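Local coordinates for McyG protein (Microcystis aeruginosa PCC 7806, PDB 4R0M), which probably activates an amino acid or related acid as its adenylate for carrier-domain loading in microcystin synthesis, and binds phenylalanyl-adenylate, at residues R17-V22 and L194-I199; Q76-Q81 and L100-S105; Y517-E522 and G546-R551. All coordinates share one frame; numbering follows the deposited sequence.

Contact 1. Residues R17-V22 and L194-I199; sequences RTLSEV and LTHHNI
His-196 has CG anti to its carbonyl carbon (chi1 -56°), and Leu-19 takes the same first rotamer (chi1 -71°). These torsions bring the imidazole and the leucine together obliquely at the start of two helices. His-196 ND1 accepts from Leu-19 N at 3.1 Å, with an N-H...acceptor angle of 161°. The donor is tilted out of the ring plane. Leu-19 N lies in the first turn of helix 19-27, so the bond satisfies a helix-start N-H. In this role ND1 carries no proton, which would probably put the ring hydrogen on NE2. Leu-19 CG sits 3.5 Å from His-196 ND1, and its CB meets the ring edge in plane. Thr-18 CB lies over one face, 4.3 Å from the His-196 ring centroid, in a CH-pi contact.

Thr-18 is the N-cap of helix 19-27, and Thr-195 is the N-cap of helix 196-210. Thr-195 and Asn-198 form a capping box: Asn-198 N donates to Thr-195 OG1 at 2.9 Å, and Thr-195 N donates to Asn-198 OD1 at 3.0 Å. Strand 190-195 pairs with strand 176-182. In the ANL adenylation fold, the loop joining these two strands is the glycine-rich phosphate-binding loop. A water bridges Arg-17 O and His-197 ND1. Leu-19 CD1 touches Ile-199 CD1 at 4.3 Å, and helix 227-240 packs against both leucine and isoleucine.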
loop_
_atom_site.group_PDB
_atom_site.type_symbol
_atom_site.label_atom_id
_atom_site.label_comp_id
_atom_site.label_asym_id
_atom_site.label_seq_id
_atom_site.Cartn_x
_atom_site.Cartn_y
_atom_site.Cartn_z
ATOM N N ARG A 17 10.125 23.532 -4.540
ATOM C CA ARG A 17 10.352 23.366 -3.111
ATOM C C ARG A 17 11.083 22.057 -2.815
ATOM O O ARG A 17 11.004 21.104 -3.590
ATOM C CB ARG A 17 9.018 23.376 -2.359
ATOM C CG ARG A 17 8.395 24.748 -2.153
ATOM C CD ARG A 17 7.011 24.609 -1.534
ATOM N NE ARG A 17 6.608 25.808 -0.804
ATOM C CZ ARG A 17 6.845 26.023 0.489
ATOM N NH1 ARG A 17 7.487 25.119 1.218
ATOM N NH2 ARG A 17 6.435 27.149 1.059
ATOM N N THR A 18 11.804 22.029 -1.698
ATOM C CA THR A 18 12.341 20.788 -1.148
ATOM C C THR A 18 11.478 20.384 0.040
ATOM O O THR A 18 10.624 21.158 0.484
ATOM C CB THR A 18 13.799 20.939 -0.673
ATOM O OG1 THR A 18 13.867 21.926 0.363
ATOM C CG2 THR A 18 14.713 21.331 -1.828
ATOM N N LEU A 19 11.704 19.180 0.558
ATOM C CA LEU A 19 10.942 18.688 1.705
ATOM C C LEU A 19 11.196 19.506 2.976
ATOM O O LEU A 19 10.280 19.718 3.769
ATOM C CB LEU A 19 11.213 17.197 1.943
ATOM C CG LEU A 19 10.619 16.228 0.912
ATOM C CD1 LEU A 19 11.235 14.845 1.052
ATOM C CD2 LEU A 19 9.103 16.152 1.021
ATOM N N SER A 20 12.431 19.969 3.152
ATOM C CA SER A 20 12.798 20.795 4.306
ATOM C C SER A 20 12.027 22.119 4.355
ATOM O O SER A 20 11.554 22.525 5.417
ATOM C CB SER A 20 14.308 21.040 4.346
ATOM O OG SER A 20 14.819 21.274 3.050
ATOM N N GLU A 21 11.889 22.770 3.201
ATOM C CA GLU A 21 11.117 24.012 3.084
ATOM C C GLU A 21 9.637 23.797 3.392
ATOM O O GLU A 21 8.996 24.648 4.016
ATOM C CB GLU A 21 11.282 24.623 1.688
ATOM C CG GLU A 21 12.674 25.184 1.425
ATOM C CD GLU A 21 12.964 25.410 -0.049
ATOM O OE1 GLU A 21 12.050 25.241 -0.884
ATOM O OE2 GLU A 21 14.122 25.757 -0.373
ATOM N N VAL A 22 9.107 22.657 2.952
ATOM C CA VAL A 22 7.715 22.280 3.205
ATOM C C VAL A 22 7.439 22.119 4.704
ATOM O O VAL A 22 6.426 22.609 5.209
ATOM C CB VAL A 22 7.331 21.009 2.412
ATOM C CG1 VAL A 22 6.071 20.360 2.965
ATOM C CG2 VAL A 22 7.146 21.349 0.941
ATOM N N LEU A 194 12.707 8.360 -5.527
ATOM C CA LEU A 194 11.775 9.482 -5.515
ATOM C C LEU A 194 12.465 10.772 -5.089
ATOM O O LEU A 194 13.047 10.860 -4.004
ATOM C CB LEU A 194 10.564 9.191 -4.622
ATOM C CG LEU A 194 9.676 7.988 -4.972
ATOM C CD1 LEU A 194 8.581 7.821 -3.931
ATOM C CD2 LEU A 194 9.074 8.112 -6.365
ATOM N N THR A 195 12.402 11.764 -5.969
ATOM C CA THR A 195 12.980 13.076 -5.712
ATOM C C THR A 195 11.983 13.931 -4.935
ATOM O O THR A 195 10.803 13.573 -4.831
ATOM C CB THR A 195 13.350 13.785 -7.031
ATOM O OG1 THR A 195 12.163 14.009 -7.802
ATOM C CG2 THR A 195 14.320 12.939 -7.843
ATOM N N HIS A 196 12.458 15.051 -4.389
ATOM C CA HIS A 196 11.583 16.058 -3.784
ATOM C C HIS A 196 10.550 16.493 -4.779
ATOM O O HIS A 196 9.364 16.597 -4.455
ATOM C CB HIS A 196 12.376 17.287 -3.342
ATOM C CG HIS A 196 13.511 16.984 -2.397
ATOM N ND1 HIS A 196 13.384 17.077 -1.062
ATOM C CD2 HIS A 196 14.826 16.599 -2.641
ATOM C CE1 HIS A 196 14.554 16.761 -0.478
ATOM N NE2 HIS A 196 15.436 16.469 -1.445
ATOM N N HIS A 197 11.003 16.743 -6.006
ATOM C CA HIS A 197 10.139 17.208 -7.085
ATOM C C HIS A 197 9.094 16.195 -7.457
ATOM O O HIS A 197 7.965 16.572 -7.761
ATOM C CB HIS A 197 10.964 17.614 -8.302
ATOM C CG HIS A 197 10.174 18.371 -9.346
ATOM N ND1 HIS A 197 9.663 19.597 -9.120
ATOM C CD2 HIS A 197 9.823 18.034 -10.651
ATOM C CE1 HIS A 197 9.015 20.022 -10.220
ATOM N NE2 HIS A 197 9.114 19.065 -11.157
ATOM N N ASN A 198 9.458 14.909 -7.436
ATOM C CA ASN A 198 8.491 13.818 -7.625
ATOM C C ASN A 198 7.357 13.902 -6.610
ATOM O O ASN A 198 6.183 13.951 -6.976
ATOM C CB ASN A 198 9.164 12.437 -7.501
ATOM C CG ASN A 198 10.005 12.061 -8.715
ATOM O OD1 ASN A 198 11.028 11.382 -8.578
ATOM N ND2 ASN A 198 9.581 12.485 -9.901
ATOM N N ILE A 199 7.731 13.928 -5.333
ATOM C CA ILE A 199 6.785 13.893 -4.219
ATOM C C ILE A 199 5.893 15.141 -4.185
ATOM O O ILE A 199 4.666 15.033 -4.103
ATOM C CB ILE A 199 7.526 13.702 -2.872
ATOM C CG1 ILE A 199 8.233 12.340 -2.846
ATOM C CG2 ILE A 199 6.565 13.826 -1.694
ATOM C CD1 ILE A 199 9.381 12.245 -1.862
HETATM O O HOH W 1 9.825 20.474 -6.010
#

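Contact 2. Residues Q76-Q81 and L100-S105; sequences QIAKNQ and LTVAPS
Two side chains carry this contact, Gln-76 and Val-102. The end of Gln-76 reaches two backbone carbonyls of the other segment. As modelled, Gln-76 OE1 lies 3.0 Å from Leu-100 O and 3.0 Å from Thr-101 O. Oxygen facing oxygen suggests that the amide is turned over, in which case its nitrogen could donate here. Val-102 works by shape instead. Its CG2 is anti to the carbonyl carbon and rests against the backbone, 3.8 Å from Ile-77 N and equally far from Ala-78 N. The methyl also meets Ala-78 CB at 4.2 Å.

The Gln-76 chain gets to the carbonyls by bending at chi2 (-77°), after a first torsion that sets CG beside the backbone N. An alanine here would remove the amide arm and would probably leave the carbonyls of Leu-100 and Thr-101 without that possible donor. Strand 72-76, helix 80-93 and strand 96-99 form a beta-alpha-beta crossover, and its two strands are neighbours in a four-stranded parallel sheet. The contact therefore joins the loops that leave the C-terminal ends of these adjacent strands.

Further out, Asp-131 OD2 accepts from Ala-78 N and Lys-79 N, which fixes the turn into helix 80-93. Helix 111-122 packs on Gln-76 and Leu-100. Thr-101 OG1 is hydrogen-bonded to Asp-225, and the side chain of Thr-101 lies about 9 Å from the bound phenylalanyl-adenylate.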
loop_
_atom_site.group_PDB
_atom_site.type_symbol
_atom_site.label_atom_id
_atom_site.label_comp_id
_atom_site.label_asym_id
_atom_site.label_seq_id
_atom_site.Cartn_x
_atom_site.Cartn_y
_atom_site.Cartn_z
ATOM N N GLN A 76 13.745 0.428 10.133
ATOM C CA GLN A 76 13.057 -0.738 10.677
ATOM C C GLN A 76 12.411 -0.345 12.004
ATOM O O GLN A 76 12.781 -0.838 13.071
ATOM C CB GLN A 76 14.036 -1.902 10.857
ATOM C CG GLN A 76 14.466 -2.558 9.553
ATOM C CD GLN A 76 13.403 -3.484 8.992
ATOM O OE1 GLN A 76 12.541 -3.067 8.215
ATOM N NE2 GLN A 76 13.450 -4.744 9.399
ATOM N N ILE A 77 11.439 0.560 11.917
ATOM C CA ILE A 77 10.830 1.181 13.087
ATOM C C ILE A 77 9.324 0.929 13.109
ATOM O O ILE A 77 8.594 1.413 12.239
ATOM C CB ILE A 77 11.094 2.707 13.108
ATOM C CG1 ILE A 77 12.593 3.007 12.945
ATOM C CG2 ILE A 77 10.547 3.327 14.386
ATOM C CD1 ILE A 77 12.904 4.403 12.443
ATOM N N ALA A 78 8.866 0.178 14.109
ATOM C CA ALA A 78 7.443 -0.135 14.258
ATOM C C ALA A 78 6.676 0.979 14.965
ATOM O O ALA A 78 5.504 1.207 14.677
ATOM C CB ALA A 78 7.258 -1.455 14.992
ATOM N N LYS A 79 7.343 1.665 15.889
ATOM C CA LYS A 79 6.724 2.740 16.658
ATOM C C LYS A 79 6.617 4.020 15.828
ATOM O O LYS A 79 7.629 4.609 15.440
ATOM C CB LYS A 79 7.516 2.990 17.942
ATOM C CG LYS A 79 6.746 3.719 19.025
ATOM C CD LYS A 79 7.620 3.923 20.252
ATOM C CE LYS A 79 6.915 4.748 21.314
ATOM N NZ LYS A 79 7.825 4.999 22.465
ATOM N N ASN A 80 5.383 4.442 15.563
ATOM C CA ASN A 80 5.108 5.612 14.729
ATOM C C ASN A 80 5.697 6.923 15.256
ATOM O O ASN A 80 6.084 7.789 14.473
ATOM C CB ASN A 80 3.601 5.748 14.476
ATOM C CG ASN A 80 3.059 4.655 13.563
ATOM O OD1 ASN A 80 3.808 3.801 13.087
ATOM N ND2 ASN A 80 1.755 4.683 13.310
ATOM N N GLN A 81 5.777 7.050 16.581
ATOM C CA GLN A 81 6.362 8.226 17.233
ATOM C C GLN A 81 7.870 8.328 17.000
ATOM O O GLN A 81 8.471 9.377 17.249
ATOM C CB GLN A 81 6.078 8.219 18.740
ATOM C CG GLN A 81 4.604 8.269 19.120
ATOM C CD GLN A 81 3.998 6.889 19.341
ATOM O OE1 GLN A 81 3.911 6.068 18.420
ATOM N NE2 GLN A 81 3.566 6.632 20.572
ATOM N N LEU A 100 11.614 0.064 5.257
ATOM C CA LEU A 100 11.242 -1.301 4.906
ATOM C C LEU A 100 10.265 -1.859 5.936
ATOM O O LEU A 100 10.252 -1.423 7.089
ATOM C CB LEU A 100 12.484 -2.191 4.777
ATOM C CG LEU A 100 13.464 -1.888 3.632
ATOM C CD1 LEU A 100 14.770 -2.644 3.823
ATOM C CD2 LEU A 100 12.864 -2.191 2.266
ATOM N N THR A 101 9.442 -2.810 5.501
ATOM C CA THR A 101 8.462 -3.463 6.361
ATOM C C THR A 101 9.157 -4.122 7.548
ATOM O O THR A 101 10.173 -4.799 7.385
ATOM C CB THR A 101 7.654 -4.523 5.578
ATOM O OG1 THR A 101 7.034 -3.906 4.442
ATOM C CG2 THR A 101 6.572 -5.164 6.453
ATOM N N VAL A 102 8.615 -3.888 8.739
ATOM C CA VAL A 102 9.060 -4.573 9.946
ATOM C C VAL A 102 8.596 -6.029 9.881
ATOM O O VAL A 102 7.414 -6.303 9.674
ATOM C CB VAL A 102 8.531 -3.866 11.215
ATOM C CG1 VAL A 102 8.650 -4.761 12.443
ATOM C CG2 VAL A 102 9.271 -2.551 11.437
ATOM N N ALA A 103 9.544 -6.951 10.031
ATOM C CA ALA A 103 9.267 -8.385 9.963
ATOM C C ALA A 103 8.358 -8.844 11.103
ATOM O O ALA A 103 8.420 -8.280 12.199
ATOM C CB ALA A 103 10.569 -9.172 9.970
ATOM N N PRO A 104 7.498 -9.854 10.845
ATOM C CA PRO A 104 6.673 -10.450 11.907
ATOM C C PRO A 104 7.523 -11.120 12.985
ATOM O O PRO A 104 7.127 -11.152 14.151
ATOM C CB PRO A 104 5.812 -11.483 11.166
ATOM C CG PRO A 104 6.485 -11.703 9.854
ATOM C CD PRO A 104 7.171 -10.411 9.519
ATOM N N SER A 105 8.679 -11.650 12.587
ATOM C CA SER A 105 9.704 -12.114 13.526
ATOM C C SER A 105 11.073 -12.080 12.853
ATOM O O SER A 105 11.167 -12.042 11.625
ATOM C CB SER A 105 9.391 -13.521 14.052
ATOM O OG SER A 105 9.496 -14.491 13.029
#

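Contact 3. Residues Y517-E522 and G546-R551; sequences YVIPLE and GLFSSR
Strand 517-520 passes the turn that leads into helix 549-558, with the closest pair of CA atoms, Ile-519 and Phe-548, 7.3 Å apart. Ile-519 and Leu-521 approach the Phe-548 ring obliquely from the same side. Ile-519 CD1 touches Phe-548 CD2 at 3.7 Å, and Ile-519 CG2 reaches the root of the ring near CB and CG. Leu-521 CD2 meets Phe-548 CE1 at 3.7 Å, across the ring from Phe-548 CD2. Both aliphatic chains cross the phenylalanine at about a right angle.

Beside this apolar patch, Arg-551 holds the chain just beyond the strand. Its CG is anti to the backbone N (chi1 -167°), and the chain bends at chi3 to bring the guanidinium end-on to Glu-522. Arg-551 NH2 donates to Glu-522 OE2 at 3.1 Å, on the syn lone pair and in the guanidinium plane. Arg-551 NH1 donates to Glu-522 OE1 at 2.8 Å in a more bent bond (131°), from above the carboxylate plane. The two planes are 46° apart. Arg-551 NH1 also donates to Pro-520 O at 3.1 Å, with the acceptor in the guanidinium plane.

Strand 517-520 is an outer strand of a three-stranded mixed sheet and lies next to 479-486, consistent with the small C-terminal subdomain of the ANL adenylation fold. Helix 536-545 packs on Ile-519, Leu-521 and Phe-548, while Ile-552 and Ile-555 of helix 549-558 lie against Ile-519 and Pro-520.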
loop_
_atom_site.group_PDB
_atom_site.type_symbol
_atom_site.label_atom_id
_atom_site.label_comp_id
_atom_site.label_asym_id
_atom_site.label_seq_id
_atom_site.Cartn_x
_atom_site.Cartn_y
_atom_site.Cartn_z
ATOM N N TYR A 517 -8.170 -26.872 -7.510
ATOM C CA TYR A 517 -7.711 -27.054 -6.133
ATOM C C TYR A 517 -8.151 -25.901 -5.237
ATOM O O TYR A 517 -8.122 -24.739 -5.647
ATOM C CB TYR A 517 -6.186 -27.193 -6.081
ATOM C CG TYR A 517 -5.623 -28.295 -6.951
ATOM C CD1 TYR A 517 -5.596 -29.618 -6.505
ATOM C CD2 TYR A 517 -5.113 -28.015 -8.220
ATOM C CE1 TYR A 517 -5.079 -30.630 -7.300
ATOM C CE2 TYR A 517 -4.593 -29.019 -9.022
ATOM C CZ TYR A 517 -4.578 -30.324 -8.556
ATOM O OH TYR A 517 -4.065 -31.324 -9.349
ATOM N N VAL A 518 -8.564 -26.237 -4.019
ATOM C CA VAL A 518 -8.913 -25.244 -3.005
ATOM C C VAL A 518 -8.113 -25.546 -1.743
ATOM O O VAL A 518 -8.377 -26.531 -1.049
ATOM C CB VAL A 518 -10.429 -25.224 -2.692
ATOM C CG1 VAL A 518 -10.755 -24.140 -1.675
ATOM C CG2 VAL A 518 -11.243 -25.006 -3.959
ATOM N N ILE A 519 -7.135 -24.691 -1.452
ATOM C CA ILE A 519 -6.177 -24.940 -0.376
ATOM C C ILE A 519 -6.348 -23.986 0.812
ATOM O O ILE A 519 -6.139 -22.775 0.678
ATOM C CB ILE A 519 -4.720 -24.857 -0.884
ATOM C CG1 ILE A 519 -4.563 -25.607 -2.214
ATOM C CG2 ILE A 519 -3.762 -25.393 0.174
ATOM C CD1 ILE A 519 -3.500 -25.034 -3.128
ATOM N N PRO A 520 -6.732 -24.533 1.981
ATOM C CA PRO A 520 -6.757 -23.776 3.230
ATOM C C PRO A 520 -5.345 -23.424 3.678
ATOM O O PRO A 520 -4.413 -24.208 3.473
ATOM C CB PRO A 520 -7.392 -24.753 4.227
ATOM C CG PRO A 520 -8.115 -25.752 3.392
ATOM C CD PRO A 520 -7.281 -25.888 2.157
ATOM N N LEU A 521 -5.193 -22.248 4.279
ATOM C CA LEU A 521 -3.892 -21.784 4.739
ATOM C C LEU A 521 -3.946 -21.108 6.098
ATOM O O LEU A 521 -4.912 -20.413 6.425
ATOM C CB LEU A 521 -3.262 -20.839 3.715
ATOM C CG LEU A 521 -2.326 -21.471 2.686
ATOM C CD1 LEU A 521 -2.026 -20.481 1.572
ATOM C CD2 LEU A 521 -1.037 -21.946 3.346
ATOM N N GLU A 522 -2.902 -21.334 6.890
ATOM C CA GLU A 522 -2.706 -20.611 8.141
ATOM C C GLU A 522 -2.448 -19.142 7.825
ATOM O O GLU A 522 -1.690 -18.821 6.904
ATOM C CB GLU A 522 -1.559 -21.212 8.974
ATOM C CG GLU A 522 -0.416 -21.833 8.177
ATOM C CD GLU A 522 -0.717 -23.247 7.694
ATOM O OE1 GLU A 522 -0.710 -23.462 6.462
ATOM O OE2 GLU A 522 -0.965 -24.140 8.539
ATOM N N GLY A 546 5.678 -28.478 -4.940
ATOM C CA GLY A 546 4.578 -27.716 -4.369
ATOM C C GLY A 546 4.518 -27.811 -2.859
ATOM O O GLY A 546 4.585 -28.903 -2.285
ATOM N N LEU A 547 4.380 -26.648 -2.227
ATOM C CA LEU A 547 4.317 -26.530 -0.775
ATOM C C LEU A 547 3.035 -27.134 -0.193
ATOM O O LEU A 547 3.015 -27.560 0.965
ATOM C CB LEU A 547 4.445 -25.052 -0.377
ATOM C CG LEU A 547 4.763 -24.664 1.070
ATOM C CD1 LEU A 547 6.168 -25.092 1.463
ATOM C CD2 LEU A 547 4.590 -23.163 1.260
ATOM N N PHE A 548 1.979 -27.180 -1.004
ATOM C CA PHE A 548 0.654 -27.611 -0.541
ATOM C C PHE A 548 0.298 -29.055 -0.915
ATOM O O PHE A 548 -0.760 -29.554 -0.513
ATOM C CB PHE A 548 -0.440 -26.664 -1.063
ATOM C CG PHE A 548 -0.074 -25.206 -1.004
ATOM C CD1 PHE A 548 0.142 -24.572 0.216
ATOM C CD2 PHE A 548 0.040 -24.460 -2.173
ATOM C CE1 PHE A 548 0.475 -23.226 0.269
ATOM C CE2 PHE A 548 0.368 -23.113 -2.127
ATOM C CZ PHE A 548 0.586 -22.495 -0.904
ATOM N N SER A 549 1.174 -29.715 -1.675
ATOM C CA SER A 549 0.936 -31.083 -2.165
ATOM C C SER A 549 0.469 -32.048 -1.073
ATOM O O SER A 549 -0.409 -32.880 -1.306
ATOM C CB SER A 549 2.181 -31.632 -2.860
ATOM O OG SER A 549 2.450 -30.911 -4.050
ATOM N N SER A 550 1.055 -31.914 0.114
ATOM C CA SER A 550 0.695 -32.728 1.274
ATOM C C SER A 550 -0.736 -32.451 1.729
ATOM O O SER A 550 -1.520 -33.383 1.937
ATOM C CB SER A 550 1.668 -32.475 2.428
ATOM O OG SER A 550 1.303 -33.224 3.574
ATOM N N ARG A 551 -1.061 -31.167 1.882
ATOM C CA ARG A 551 -2.397 -30.735 2.286
ATOM C C ARG A 551 -3.438 -31.101 1.227
ATOM O O ARG A 551 -4.531 -31.552 1.567
ATOM C CB ARG A 551 -2.411 -29.230 2.576
ATOM C CG ARG A 551 -3.656 -28.743 3.301
ATOM C CD ARG A 551 -3.418 -27.411 3.993
ATOM N NE ARG A 551 -2.534 -27.547 5.149
ATOM C CZ ARG A 551 -2.189 -26.551 5.960
ATOM N NH1 ARG A 551 -2.650 -25.323 5.755
ATOM N NH2 ARG A 551 -1.380 -26.786 6.983
#

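Contacts 1 and 3 are largely buried, while contact 2 is only partly so. Contact 2 is nested within the chain loop closed by contact 1, and contact 3 follows both. Helix 80-93 links the first two: it begins in contact 2 and packs on Leu-19 of contact 1. Contact 3 uses separate elements, and its centre is 46 Å from that of contact 1, on the opposite side of the chain's centre. The chemistry differs too. Contact 1 joins two helix starts through a bond to a probably neutral imidazole, contact 2 joins loops at strand ends through an amide and a methyl, and contact 3 adds a charged pair beside an apolar patch.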